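Local coordinates for PA0833-PD protein (Pseudomonas aeruginosa PAO1, PDB 6JFW) that probably binds peptidoglycan through its periplasmic OmpA C-like domain and so may anchor the outer membrane to the cell wall, at residues A[42-46]-A[47-51]; A[53-56]-A[57-61]; A[83-86]-A[87-90]; A[94-97]-A[98-102]. All coordinates share one frame; numbering follows the deposited sequence.

Contact 1: A[42-46]-A[47-51]; sequences ANIAP and SFYAP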
ATOM      1  N   ALA A  42      -5.095   2.025  12.659  1.00 17.82           N
ATOM      2  CA  ALA A  42      -4.112   1.284  11.884  1.00 17.88           C
ATOM      3  C   ALA A  42      -4.396  -0.212  11.879  1.00 19.33           C
ATOM      4  O   ALA A  42      -3.537  -0.994  11.462  1.00 23.01           O
ATOM      5  CB  ALA A  42      -2.704   1.556  12.417  1.00 21.08           C
ATOM      6  N   ASN A  43      -5.571  -0.630  12.345  1.00 18.83           N
ATOM      7  CA  ASN A  43      -5.991  -2.017  12.208  1.00 23.34           C
ATOM      8  C   ASN A  43      -6.483  -2.270  10.794  1.00 21.10           C
ATOM      9  O   ASN A  43      -7.171  -1.431  10.199  1.00 20.47           O
ATOM     10  CB  ASN A  43      -7.102  -2.364  13.201  1.00 31.19           C
ATOM     11  CG  ASN A  43      -6.744  -2.030  14.632  1.00 36.25           C
ATOM     12  OD1 ASN A  43      -7.528  -1.406  15.347  1.00 45.04           O
ATOM     13  ND2 ASN A  43      -5.559  -2.446  15.063  1.00 38.52           N
ATOM     14  N   ILE A  44      -6.139  -3.435  10.253  1.00 26.52           N
ATOM     15  CA  ILE A  44      -6.585  -3.803   8.918  1.00 19.21           C
ATOM     16  C   ILE A  44      -8.064  -4.162   8.954  1.00 16.00           C
ATOM     17  O   ILE A  44      -8.542  -4.813   9.893  1.00 17.37           O
ATOM     18  CB  ILE A  44      -5.721  -4.959   8.385  1.00 17.09           C
ATOM     19  CG1 ILE A  44      -4.265  -4.500   8.284  1.00 17.78           C
ATOM     20  CG2 ILE A  44      -6.232  -5.453   7.041  1.00 15.40           C
ATOM     21  CD1 ILE A  44      -3.273  -5.623   8.191  1.00 25.01           C
ATOM     22  N   ALA A  45      -8.805  -3.714   7.943  1.00 16.78           N
ATOM     23  CA  ALA A  45     -10.234  -3.967   7.897  1.00 19.41           C
ATOM     24  C   ALA A  45     -10.503  -5.440   7.594  1.00 18.27           C
ATOM     25  O   ALA A  45      -9.757  -6.070   6.838  1.00 16.18           O
ATOM     26  CB  ALA A  45     -10.899  -3.082   6.845  1.00 18.93           C
ATOM     27  N   PRO A  46     -11.561  -6.014   8.181  1.00 20.74           N
ATOM     28  CA  PRO A  46     -11.812  -7.460   8.002  1.00 18.71           C
ATOM     29  C   PRO A  46     -11.858  -7.898   6.547  1.00 20.30           C
ATOM     30  O   PRO A  46     -11.286  -8.936   6.191  1.00 23.69           O
ATOM     31  CB  PRO A  46     -13.164  -7.670   8.706  1.00 28.91           C
ATOM     32  CG  PRO A  46     -13.700  -6.286   9.017  1.00 27.69           C
ATOM     33  CD  PRO A  46     -12.518  -5.387   9.105  1.00 21.19           C
ATOM     34  N   SER A  47     -12.510  -7.104   5.694  1.00 17.80           N
ATOM     35  CA  SER A  47     -12.676  -7.346   4.266  1.00 24.05           C
ATOM     36  C   SER A  47     -11.371  -7.305   3.481  1.00 22.18           C
ATOM     37  O   SER A  47     -11.346  -7.748   2.328  1.00 26.39           O
ATOM     38  CB  SER A  47     -13.619  -6.305   3.680  1.00 33.08           C
ATOM     39  OG  SER A  47     -13.008  -5.026   3.784  1.00 38.11           O
ATOM     40  N   PHE A  48     -10.306  -6.739   4.040  1.00 21.58           N
ATOM     41  CA  PHE A  48      -9.065  -6.602   3.293  1.00 18.40           C
ATOM     42  C   PHE A  48      -8.063  -7.704   3.601  1.00 16.83           C
ATOM     43  O   PHE A  48      -6.970  -7.712   3.025  1.00 14.78           O
ATOM     44  CB  PHE A  48      -8.435  -5.236   3.559  1.00 21.44           C
ATOM     45  CG  PHE A  48      -7.536  -4.784   2.461  1.00 18.99           C
ATOM     46  CD1 PHE A  48      -8.058  -4.444   1.230  1.00 21.05           C
ATOM     47  CD2 PHE A  48      -6.171  -4.723   2.642  1.00 18.65           C
ATOM     48  CE1 PHE A  48      -7.234  -4.044   0.204  1.00 23.94           C
ATOM     49  CE2 PHE A  48      -5.343  -4.320   1.616  1.00 20.12           C
ATOM     50  CZ  PHE A  48      -5.877  -3.976   0.397  1.00 19.33           C
ATOM     51  N   TYR A  49      -8.415  -8.633   4.489  1.00  9.80           N
ATOM     52  CA  TYR A  49      -7.519  -9.737   4.812  1.00 15.31           C
ATOM     53  C   TYR A  49      -7.221 -10.581   3.581  1.00 14.80           C
ATOM     54  O   TYR A  49      -6.059 -10.894   3.293  1.00 15.74           O
ATOM     55  CB  TYR A  49      -8.139 -10.598   5.911  1.00 17.14           C
ATOM     56  CG  TYR A  49      -7.897 -10.077   7.304  1.00 18.38           C
ATOM     57  CD1 TYR A  49      -8.014  -8.725   7.595  1.00 18.82           C
ATOM     58  CD2 TYR A  49      -7.561 -10.941   8.333  1.00 23.00           C
ATOM     59  CE1 TYR A  49      -7.792  -8.250   8.871  1.00 19.92           C
ATOM     60  CE2 TYR A  49      -7.338 -10.480   9.610  1.00 34.59           C
ATOM     61  CZ  TYR A  49      -7.456  -9.132   9.875  1.00 26.92           C
ATOM     62  OH  TYR A  49      -7.235  -8.670  11.151  1.00 28.67           O
ATOM     63  N   ALA A  50      -8.254 -10.953   2.839  1.00 16.06           N
ATOM     64  CA  ALA A  50      -8.073 -11.860   1.716  1.00 15.10           C
ATOM     65  C   ALA A  50      -7.353 -11.186   0.548  1.00 14.73           C
ATOM     66  O   ALA A  50      -6.486 -11.821  -0.068  1.00 16.10           O
ATOM     67  CB  ALA A  50      -9.418 -12.440   1.280  1.00 18.16           C
ATOM     68  N   PRO A  51      -7.665  -9.929   0.192  1.00 17.30           N
ATOM     69  CA  PRO A  51      -6.795  -9.228  -0.771  1.00 16.61           C
ATOM     70  C   PRO A  51      -5.329  -9.227  -0.365  1.00 14.16           C
ATOM     71  O   PRO A  51      -4.456  -9.488  -1.203  1.00 15.99           O
ATOM     72  CB  PRO A  51      -7.391  -7.816  -0.802  1.00 18.35           C
ATOM     73  CG  PRO A  51      -8.831  -8.034  -0.552  1.00 17.86           C
ATOM     74  CD  PRO A  51      -8.905  -9.166   0.443  1.00 19.55           C
TER
HETATM   75  O   HOH W   1      -7.543  -6.198  11.853  1.00 29.64           O
HETATM   76  O   HOH W   2     -11.054 -10.581   3.977  1.00 24.67           O

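Contact 2: A[53-56]-A[57-61]; sequences NNLA and NSFKQ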
ATOM      1  N   ASN A  53      -3.882 -11.417   1.563  1.00 13.18           N
ATOM      2  CA  ASN A  53      -3.429 -12.793   1.381  1.00 12.19           C
ATOM      3  C   ASN A  53      -2.985 -13.037  -0.054  1.00 12.42           C
ATOM      4  O   ASN A  53      -1.944 -13.661  -0.295  1.00 12.39           O
ATOM      5  CB  ASN A  53      -4.539 -13.778   1.755  1.00 13.74           C
ATOM      6  CG  ASN A  53      -4.824 -13.809   3.241  1.00 20.42           C
ATOM      7  OD1 ASN A  53      -4.034 -13.328   4.052  1.00 21.27           O
ATOM      8  ND2 ASN A  53      -5.960 -14.393   3.608  1.00 20.47           N
ATOM      9  N   ASN A  54      -3.767 -12.553  -1.022  1.00 12.70           N
ATOM     10  CA  ASN A  54      -3.402 -12.717  -2.426  1.00 12.77           C
ATOM     11  C   ASN A  54      -2.126 -11.956  -2.756  1.00 15.19           C
ATOM     12  O   ASN A  54      -1.267 -12.460  -3.492  1.00 11.34           O
ATOM     13  CB  ASN A  54      -4.550 -12.254  -3.323  1.00 14.86           C
ATOM     14  CG  ASN A  54      -5.619 -13.311  -3.489  1.00 16.28           C
ATOM     15  OD1 ASN A  54      -5.378 -14.362  -4.083  1.00 21.41           O
ATOM     16  ND2 ASN A  54      -6.811 -13.039  -2.970  1.00 19.63           N
ATOM     17  N   LEU A  55      -1.983 -10.738  -2.226  1.00 13.99           N
ATOM     18  CA  LEU A  55      -0.764  -9.969  -2.451  1.00 14.11           C
ATOM     19  C   LEU A  55       0.460 -10.705  -1.923  1.00 13.78           C
ATOM     20  O   LEU A  55       1.496 -10.764  -2.594  1.00 16.85           O
ATOM     21  CB  LEU A  55      -0.880  -8.594  -1.793  1.00 16.71           C
ATOM     22  CG  LEU A  55      -1.669  -7.523  -2.545  1.00 23.44           C
ATOM     23  CD1 LEU A  55      -1.685  -6.218  -1.765  1.00 19.32           C
ATOM     24  CD2 LEU A  55      -1.071  -7.313  -3.920  1.00 19.29           C
ATOM     25  N   ALA A  56       0.358 -11.272  -0.717  1.00 12.12           N
ATOM     26  CA  ALA A  56       1.489 -11.992  -0.141  1.00 11.98           C
ATOM     27  C   ALA A  56       1.894 -13.175  -1.009  1.00 15.11           C
ATOM     28  O   ALA A  56       3.087 -13.444  -1.187  1.00 15.34           O
ATOM     29  CB  ALA A  56       1.150 -12.455   1.276  1.00 12.20           C
ATOM     30  N   ASN A  57       0.912 -13.892  -1.564  1.00 12.41           N
ATOM     31  CA  ASN A  57       1.228 -15.017  -2.439  1.00 13.48           C
ATOM     32  C   ASN A  57       1.944 -14.549  -3.699  1.00 16.49           C
ATOM     33  O   ASN A  57       2.886 -15.201  -4.165  1.00 15.30           O
ATOM     34  CB  ASN A  57      -0.047 -15.782  -2.795  1.00 14.19           C
ATOM     35  CG  ASN A  57      -0.635 -16.515  -1.608  1.00 18.72           C
ATOM     36  OD1 ASN A  57       0.060 -16.789  -0.629  1.00 20.59           O
ATOM     37  ND2 ASN A  57      -1.920 -16.840  -1.688  1.00 19.70           N
ATOM     38  N   SER A  58       1.515 -13.418  -4.262  1.00 13.29           N
ATOM     39  CA  SER A  58       2.183 -12.878  -5.442  1.00 11.83           C
ATOM     40  C   SER A  58       3.623 -12.490  -5.127  1.00 14.64           C
ATOM     41  O   SER A  58       4.549 -12.847  -5.865  1.00 16.37           O
ATOM     42  CB  SER A  58       1.409 -11.673  -5.977  1.00 14.41           C
ATOM     43  OG  SER A  58       2.085 -11.087  -7.077  1.00 17.62           O
ATOM     44  N   PHE A  59       3.829 -11.754  -4.029  1.00 14.16           N
ATOM     45  CA  PHE A  59       5.178 -11.341  -3.653  1.00 18.92           C
ATOM     46  C   PHE A  59       6.080 -12.548  -3.426  1.00 18.82           C
ATOM     47  O   PHE A  59       7.251 -12.543  -3.824  1.00 18.30           O
ATOM     48  CB  PHE A  59       5.144 -10.475  -2.389  1.00 13.95           C
ATOM     49  CG  PHE A  59       4.298  -9.230  -2.502  1.00 15.18           C
ATOM     50  CD1 PHE A  59       3.942  -8.704  -3.735  1.00 18.62           C
ATOM     51  CD2 PHE A  59       3.871  -8.579  -1.356  1.00 18.31           C
ATOM     52  CE1 PHE A  59       3.166  -7.558  -3.817  1.00 16.25           C
ATOM     53  CE2 PHE A  59       3.099  -7.436  -1.431  1.00 18.51           C
ATOM     54  CZ  PHE A  59       2.746  -6.924  -2.662  1.00 15.10           C
ATOM     55  N   LYS A  60       5.553 -13.591  -2.777  1.00 16.63           N
ATOM     56  CA  LYS A  60       6.336 -14.799  -2.542  1.00 21.27           C
ATOM     57  C   LYS A  60       6.698 -15.498  -3.843  1.00 20.40           C
ATOM     58  O   LYS A  60       7.777 -16.091  -3.949  1.00 25.18           O
ATOM     59  CB  LYS A  60       5.567 -15.761  -1.638  1.00 21.69           C
ATOM     60  CG  LYS A  60       5.753 -15.500  -0.162  1.00 23.82           C
ATOM     61  CD  LYS A  60       5.587 -16.781   0.643  1.00 32.93           C
ATOM     62  CE  LYS A  60       4.128 -17.192   0.720  1.00 38.36           C
ATOM     63  NZ  LYS A  60       3.240 -15.994   0.752  1.00 31.44           N
ATOM     64  N   GLN A  61       5.809 -15.443  -4.830  1.00 19.50           N
ATOM     65  CA  GLN A  61       6.041 -16.128  -6.095  1.00 23.33           C
ATOM     66  C   GLN A  61       7.019 -15.362  -6.977  1.00 25.42           C
ATOM     67  O   GLN A  61       7.882 -15.968  -7.622  1.00 23.01           O
ATOM     68  CB  GLN A  61       4.706 -16.326  -6.807  1.00 21.51           C
ATOM     69  CG  GLN A  61       4.736 -17.269  -7.979  1.00 31.05           C
ATOM     70  CD  GLN A  61       3.439 -17.222  -8.754  1.00 39.09           C
ATOM     71  OE1 GLN A  61       3.293 -16.440  -9.690  1.00 49.97           O
ATOM     72  NE2 GLN A  61       2.479 -18.046  -8.353  1.00 50.33           N
TER
HETATM   73  O   HOH W   3      -3.656 -16.232  -4.133  1.00 23.44           O

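Contact 3: A[83-86]-A[87-90]; sequences MDLS and QRRA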
ATOM      1  N   MET A  83       2.872  12.025   9.904  1.00 20.07           N
ATOM      2  CA  MET A  83       3.947  11.071   9.656  1.00 24.49           C
ATOM      3  C   MET A  83       3.824   9.874  10.588  1.00 23.60           C
ATOM      4  O   MET A  83       3.944   8.719  10.161  1.00 23.74           O
ATOM      5  CB  MET A  83       5.301  11.761   9.832  1.00 23.80           C
ATOM      6  CG  MET A  83       5.524  12.932   8.890  1.00 28.20           C
ATOM      7  SD  MET A  83       6.226  12.442   7.310  1.00 58.49           S
ATOM      8  CE  MET A  83       7.887  12.016   7.811  1.00 48.73           C
ATOM      9  N   ASP A  84       3.573  10.145  11.870  1.00 20.18           N
ATOM     10  CA  ASP A  84       3.283   9.110  12.856  1.00 25.48           C
ATOM     11  C   ASP A  84       2.158   8.192  12.383  1.00 22.20           C
ATOM     12  O   ASP A  84       2.324   6.971  12.299  1.00 20.73           O
ATOM     13  CB  ASP A  84       2.913   9.786  14.181  1.00 26.20           C
ATOM     14  CG  ASP A  84       2.885   8.831  15.356  1.00 40.64           C
ATOM     15  OD1 ASP A  84       2.410   7.686  15.205  1.00 48.98           O
ATOM     16  OD2 ASP A  84       3.332   9.242  16.446  1.00 57.25           O
ATOM     17  N   LEU A  85       0.997   8.781  12.089  1.00 18.48           N
ATOM     18  CA  LEU A  85      -0.166   7.993  11.690  1.00 20.69           C
ATOM     19  C   LEU A  85       0.111   7.190  10.425  1.00 21.28           C
ATOM     20  O   LEU A  85      -0.280   6.021  10.326  1.00 16.04           O
ATOM     21  CB  LEU A  85      -1.369   8.911  11.484  1.00 28.45           C
ATOM     22  CG  LEU A  85      -1.964   9.566  12.730  1.00 29.97           C
ATOM     23  CD1 LEU A  85      -3.045  10.561  12.340  1.00 26.00           C
ATOM     24  CD2 LEU A  85      -2.522   8.506  13.662  1.00 36.32           C
ATOM     25  N   SER A  86       0.779   7.803   9.447  1.00 20.36           N
ATOM     26  CA  SER A  86       1.065   7.101   8.200  1.00 19.56           C
ATOM     27  C   SER A  86       2.078   5.984   8.414  1.00 17.47           C
ATOM     28  O   SER A  86       1.969   4.915   7.803  1.00 16.15           O
ATOM     29  CB  SER A  86       1.560   8.090   7.144  1.00 13.06           C
ATOM     30  OG  SER A  86       2.813   8.640   7.508  1.00 17.39           O
ATOM     31  N   GLN A  87       3.074   6.216   9.273  1.00 15.07           N
ATOM     32  CA  GLN A  87       4.010   5.156   9.633  1.00 21.14           C
ATOM     33  C   GLN A  87       3.289   3.976  10.272  1.00 20.48           C
ATOM     34  O   GLN A  87       3.597   2.814   9.973  1.00 19.90           O
ATOM     35  CB  GLN A  87       5.081   5.709  10.575  1.00 23.42           C
ATOM     36  CG  GLN A  87       5.834   4.651  11.366  1.00 36.29           C
ATOM     37  CD  GLN A  87       7.206   4.328  10.790  1.00 47.78           C
ATOM     38  OE1 GLN A  87       7.421   4.428   9.592  1.00 49.30           O
ATOM     39  NE2 GLN A  87       8.132   3.939  11.652  1.00 50.25           N
ATOM     40  N   ARG A  88       2.318   4.252  11.151  1.00 16.78           N
ATOM     41  CA  ARG A  88       1.558   3.184  11.798  1.00 15.85           C
ATOM     42  C   ARG A  88       0.835   2.318  10.777  1.00 15.87           C
ATOM     43  O   ARG A  88       0.766   1.091  10.927  1.00 10.93           O
ATOM     44  CB  ARG A  88       0.538   3.769  12.773  1.00 17.31           C
ATOM     45  CG  ARG A  88       1.095   4.466  13.999  1.00 25.75           C
ATOM     46  CD  ARG A  88      -0.062   4.947  14.867  1.00 23.66           C
ATOM     47  NE  ARG A  88       0.278   6.117  15.671  1.00 26.65           N
ATOM     48  CZ  ARG A  88      -0.579   6.749  16.467  1.00 33.00           C
ATOM     49  NH1 ARG A  88      -1.831   6.323  16.569  1.00 25.32           N
ATOM     50  NH2 ARG A  88      -0.185   7.807  17.160  1.00 30.20           N
ATOM     51  N   ARG A  89       0.263   2.939   9.746  1.00 16.30           N
ATOM     52  CA  ARG A  89      -0.526   2.186   8.779  1.00 14.54           C
ATOM     53  C   ARG A  89       0.366   1.339   7.878  1.00 11.60           C
ATOM     54  O   ARG A  89       0.017   0.199   7.544  1.00 14.16           O
ATOM     55  CB  ARG A  89      -1.406   3.146   7.975  1.00 12.15           C
ATOM     56  CG  ARG A  89      -2.607   3.640   8.785  1.00 17.05           C
ATOM     57  CD  ARG A  89      -3.530   4.586   8.026  1.00 18.71           C
ATOM     58  NE  ARG A  89      -4.868   4.572   8.618  1.00 16.99           N
ATOM     59  CZ  ARG A  89      -5.957   5.079   8.048  1.00 22.78           C
ATOM     60  NH1 ARG A  89      -5.882   5.664   6.859  1.00 15.55           N
ATOM     61  NH2 ARG A  89      -7.125   5.004   8.671  1.00 24.05           N
ATOM     62  N   ALA A  90       1.532   1.863   7.494  1.00 13.89           N
ATOM     63  CA  ALA A  90       2.479   1.069   6.718  1.00 12.56           C
ATOM     64  C   ALA A  90       3.024  -0.095   7.538  1.00 16.04           C
ATOM     65  O   ALA A  90       3.255  -1.186   7.001  1.00 15.72           O
ATOM     66  CB  ALA A  90       3.618   1.954   6.214  1.00 14.81           C
TER

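Contact 4: A[94-97]-A[98-102]; sequences AGYL and TAQGV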
ATOM      1  N   ALA A  94       2.775  -4.150   6.494  1.00 15.25           N
ATOM      2  CA  ALA A  94       4.009  -4.927   6.446  1.00 16.30           C
ATOM      3  C   ALA A  94       3.981  -6.077   7.443  1.00 13.17           C
ATOM      4  O   ALA A  94       4.413  -7.192   7.128  1.00 17.95           O
ATOM      5  CB  ALA A  94       5.209  -4.023   6.717  1.00 14.53           C
ATOM      6  N   GLY A  95       3.487  -5.822   8.656  1.00 13.95           N
ATOM      7  CA  GLY A  95       3.393  -6.886   9.643  1.00 17.29           C
ATOM      8  C   GLY A  95       2.483  -8.014   9.196  1.00 16.45           C
ATOM      9  O   GLY A  95       2.778  -9.189   9.425  1.00 18.95           O
ATOM     10  N   TYR A  96       1.369  -7.670   8.546  1.00 13.34           N
ATOM     11  CA  TYR A  96       0.470  -8.698   8.030  1.00 13.75           C
ATOM     12  C   TYR A  96       1.153  -9.526   6.949  1.00 13.98           C
ATOM     13  O   TYR A  96       1.110 -10.761   6.975  1.00 15.97           O
ATOM     14  CB  TYR A  96      -0.809  -8.059   7.486  1.00 17.27           C
ATOM     15  CG  TYR A  96      -1.884  -9.064   7.137  1.00 22.92           C
ATOM     16  CD1 TYR A  96      -1.904  -9.689   5.895  1.00 16.91           C
ATOM     17  CD2 TYR A  96      -2.877  -9.392   8.051  1.00 23.47           C
ATOM     18  CE1 TYR A  96      -2.879 -10.613   5.576  1.00 21.05           C
ATOM     19  CE2 TYR A  96      -3.858 -10.313   7.739  1.00 24.14           C
ATOM     20  CZ  TYR A  96      -3.855 -10.920   6.501  1.00 23.60           C
ATOM     21  OH  TYR A  96      -4.830 -11.837   6.186  1.00 19.55           O
ATOM     22  N   LEU A  97       1.787  -8.856   5.983  1.00 12.06           N
ATOM     23  CA  LEU A  97       2.439  -9.568   4.888  1.00 12.19           C
ATOM     24  C   LEU A  97       3.523 -10.508   5.401  1.00  9.69           C
ATOM     25  O   LEU A  97       3.679 -11.622   4.890  1.00 11.35           O
ATOM     26  CB  LEU A  97       3.020  -8.568   3.889  1.00 13.28           C
ATOM     27  CG  LEU A  97       1.999  -7.802   3.047  1.00 11.87           C
ATOM     28  CD1 LEU A  97       2.673  -6.676   2.276  1.00 10.36           C
ATOM     29  CD2 LEU A  97       1.279  -8.749   2.096  1.00 12.22           C
ATOM     30  N   THR A  98       4.278 -10.080   6.415  1.00 12.06           N
ATOM     31  CA  THR A  98       5.313 -10.945   6.973  1.00 16.48           C
ATOM     32  C   THR A  98       4.705 -12.123   7.722  1.00 14.41           C
ATOM     33  O   THR A  98       5.245 -13.236   7.680  1.00 17.25           O
ATOM     34  CB  THR A  98       6.236 -10.145   7.893  1.00 19.92           C
ATOM     35  OG1 THR A  98       5.452  -9.339   8.780  1.00 25.12           O
ATOM     36  CG2 THR A  98       7.148  -9.254   7.078  1.00 17.45           C
ATOM     37  N   ALA A  99       3.583 -11.902   8.411  1.00 12.79           N
ATOM     38  CA  ALA A  99       2.886 -13.011   9.056  1.00 13.50           C
ATOM     39  C   ALA A  99       2.422 -14.043   8.037  1.00 16.28           C
ATOM     40  O   ALA A  99       2.325 -15.233   8.360  1.00 17.58           O
ATOM     41  CB  ALA A  99       1.698 -12.488   9.862  1.00 15.34           C
ATOM     42  N   GLN A 100       2.141 -13.612   6.809  1.00 15.92           N
ATOM     43  CA  GLN A 100       1.729 -14.523   5.747  1.00 17.15           C
ATOM     44  C   GLN A 100       2.900 -15.226   5.074  1.00 20.15           C
ATOM     45  O   GLN A 100       2.672 -16.056   4.188  1.00 25.61           O
ATOM     46  CB  GLN A 100       0.906 -13.770   4.700  1.00 18.41           C
ATOM     47  CG  GLN A 100      -0.451 -13.317   5.203  1.00 27.54           C
ATOM     48  CD  GLN A 100      -1.355 -14.483   5.554  1.00 29.59           C
ATOM     49  OE1 GLN A 100      -1.858 -15.180   4.672  1.00 32.54           O
ATOM     50  NE2 GLN A 100      -1.559 -14.707   6.846  1.00 25.45           N
ATOM     51  N   GLY A 101       4.137 -14.924   5.458  1.00 17.94           N
ATOM     52  CA  GLY A 101       5.285 -15.638   4.940  1.00 17.73           C
ATOM     53  C   GLY A 101       6.165 -14.860   3.987  1.00 21.58           C
ATOM     54  O   GLY A 101       7.124 -15.435   3.457  1.00 17.19           O
ATOM     55  N   VAL A 102       5.878 -13.584   3.739  1.00 17.21           N
ATOM     56  CA  VAL A 102       6.775 -12.771   2.929  1.00 14.87           C
ATOM     57  C   VAL A 102       8.044 -12.494   3.722  1.00 18.56           C
ATOM     58  O   VAL A 102       7.987 -12.091   4.891  1.00 16.09           O
ATOM     59  CB  VAL A 102       6.084 -11.468   2.498  1.00 16.25           C
ATOM     60  CG1 VAL A 102       7.049 -10.595   1.724  1.00 17.64           C
ATOM     61  CG2 VAL A 102       4.855 -11.773   1.654  1.00 13.96           C
TER

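Contact 1: A[42-46]-A[47-51]
Phe48 N donates to Ala45 O at 2.9 Å, closing a type I turn over Pro46 and Ser47 that brings the chain into helix 49-61 of this OmpA-like domain. The donor stands well above the carbonyl plane of Ala45, 52° out of it, as suits a tight turn. One residue further on the same kind of link is stretched: Tyr49 N reaches Pro46 O at 3.4 Å, a weak bond. A water takes up the next link, donating to Pro46 O at 2.8 Å and accepting from Ala50 N at 3.0 Å. It thus stands in the gap where a direct bond four residues along a helix would lie. A second water links Ile44 O, to which it donates at 2.6 Å, with the hydroxyl of Tyr49, so the phenol end is tied back to the incoming loop.

Packing follows the same path. Tyr49 turns its CG beside its own backbone N (chi1 -84°), which swings the ring back along the loop; CE1 then meets Ile44 CG2 at 3.7 Å, and Ile44 O lies in the ring plane at the edge. Beyond the two segments the ring of Tyr49 also meets Tyr96 edge-to-face. Phe48 goes the other way, inward onto Ile35 and Val18, while the backbone of Ala45 is hydrogen-bonded to Thr36. The methyl Ile44 CG2 lies near the plane of the Phe48 ring at its edge, with its closest approach to Phe48 CB at 4.1 Å.

Contact 2: A[53-56]-A[57-61]
Leu55 and Phe59, one helical turn apart, run side by side and point the same way, with Leu55 CD2 4.0 Å from Phe59 CZ. The ring is turned so that a face, rather than an edge, looks back at the preceding turn: Leu55 O sits over that face, 3.2 Å above the plane and displaced toward the rim. The same oxygen takes the proton of Phe59 N at 2.9 Å, in a nearly straight bond of 171°. The oxygen that accepts the backbone proton is thus also what the ring face lies against. Leu29 of strand 26-32 meets both side chains, which places this pair on the buried side of the helix.

Lys60 behaves quite differently. Its CG starts out beside the backbone N, and the chain then bends at chi3 (-74°) and chi4, curling back along the helix instead of stretching away. NZ ends 3.2 Å from Ala56 O, a weak bond added to the regular one from Lys60 N to Ala56 O at 2.9 Å. The ammonium also has a weak link to Gln100 O in the loop after helix 79-99.

On a third side the amides of Asn54 and Asn57 are joined through a water, which donates to Asn54 OD1 at 2.5 Å and accepts from Asn57 ND2 at 3.1 Å. Ser58 OG turns instead to Gln5 of helix 3-12. Leu55 and Phe59 face the sheet, Ala56 faces helix 79-99, and Asn54, Asn57 and Lys60 lie toward the outside, the pattern of an amphipathic helix packed on the sheet of the OmpA-like alpha/beta fold.

Contact 3: A[83-86]-A[87-90]
Arg88 makes the main side-chain contact here, reaching back one turn to Asp84 on helix 79-99, the crossover helix of the beta-alpha-beta unit between strands 65-72 and 107-111. Arg88 NE meets Asp84 OD1 at 2.7 Å in a salt bridge, and NH2 adds a weaker bond to the same oxygen at 3.3 Å. NE comes from the syn side of the carboxylate but out of its plane, and the two flat groups stand 75° apart, far from the coplanar fork of a two-oxygen pair. Asp84 can offer OD1 because its CG lies trans to the backbone N (chi1 -167°), which carries the carboxylate across to the extended arginine.

Leu85 packs on the guanidinium from another direction. Its CD2 methyl lies over one face, 3.7 Å above the plane and offset toward the rim, so the group is held at its edge by charge and on a face by a methyl. Gln87 joins mainly through its backbone and CB: its N bonds to Met83 O at 2.8 Å, and CB lies 3.2 Å from that same oxygen.

The stretch carries the LSxxRA sequence of OmpA-like domains, whose arginine contributes to peptidoglycan binding in relatives. In this model that arginine, Arg89 by its NE, bonds Ser41 O, while its CG rests 3.7 Å from Leu85 O.

Contact 4: A[94-97]-A[98-102]
Leu97 O accepts the bond that closes a Schellman motif at the end of helix 79-99. It takes Val102 N at 3.2 Å in a fairly straight bond, and Gln100 N reaches it weakly. The motif's inner bond runs from Gly101 N to Thr98 O at 3.0 Å; Gly101 itself has a phi of 109°, which turns the chain out of the helix. The reversal brings Val102 back against the last turn, its CG2 4.3 Å from Leu97 CB, the apolar pair that commonly accompanies this cap.

Thr98 is held closely too. Its OG1 stands between the backbone N and the carbonyl carbon (chi1 47°), facing back along the helix, 2.8 Å from Gly95 O and 2.9 Å from Ala94 O. The two carbonyls compete for a single hydroxyl proton.

The other side is looser. Tyr96 and Gln100 lie alongside each other, ring and amide planes 24° apart, and their closest side-chain approach is Tyr96 CE1 to Gln100 CG at 3.7 Å. The hydroxyl of Tyr96 has its main partner in the Asn53 side chain, while Gly95, Ala99 and Gly101 border solvent.

Leu97 is wedged between Ala56 and Phe59 of helix 49-61 and Ile69 of strand 65-72, and Val102 and Thr98 lean on Leu107 of strand 107-111, so the cap sits where the crossover helix hands over to its next strand.

Contacts 1 and 2 share helix 49-61, one at its entrance and the other further along, and both have water bridges. Contacts 3 and 4 share helix 79-99, one in its body and the other at its C-terminal end. Contact 2 turns Leu55, Ala56 and Phe59 inward and contact 4 buries Leu97 and Val102; these two meet, centres about 10 Å apart. The salt bridge of contact 3 lies nearer the surface, among partly exposed or exposed side chains, while contact 1 sets buried Ala45 and Phe48 beside exposed Pro46 and Tyr49. Contact 1 touches both ends of the other helix: Ile44 packs on Tyr96, and Ala42 on Arg88 and Arg89.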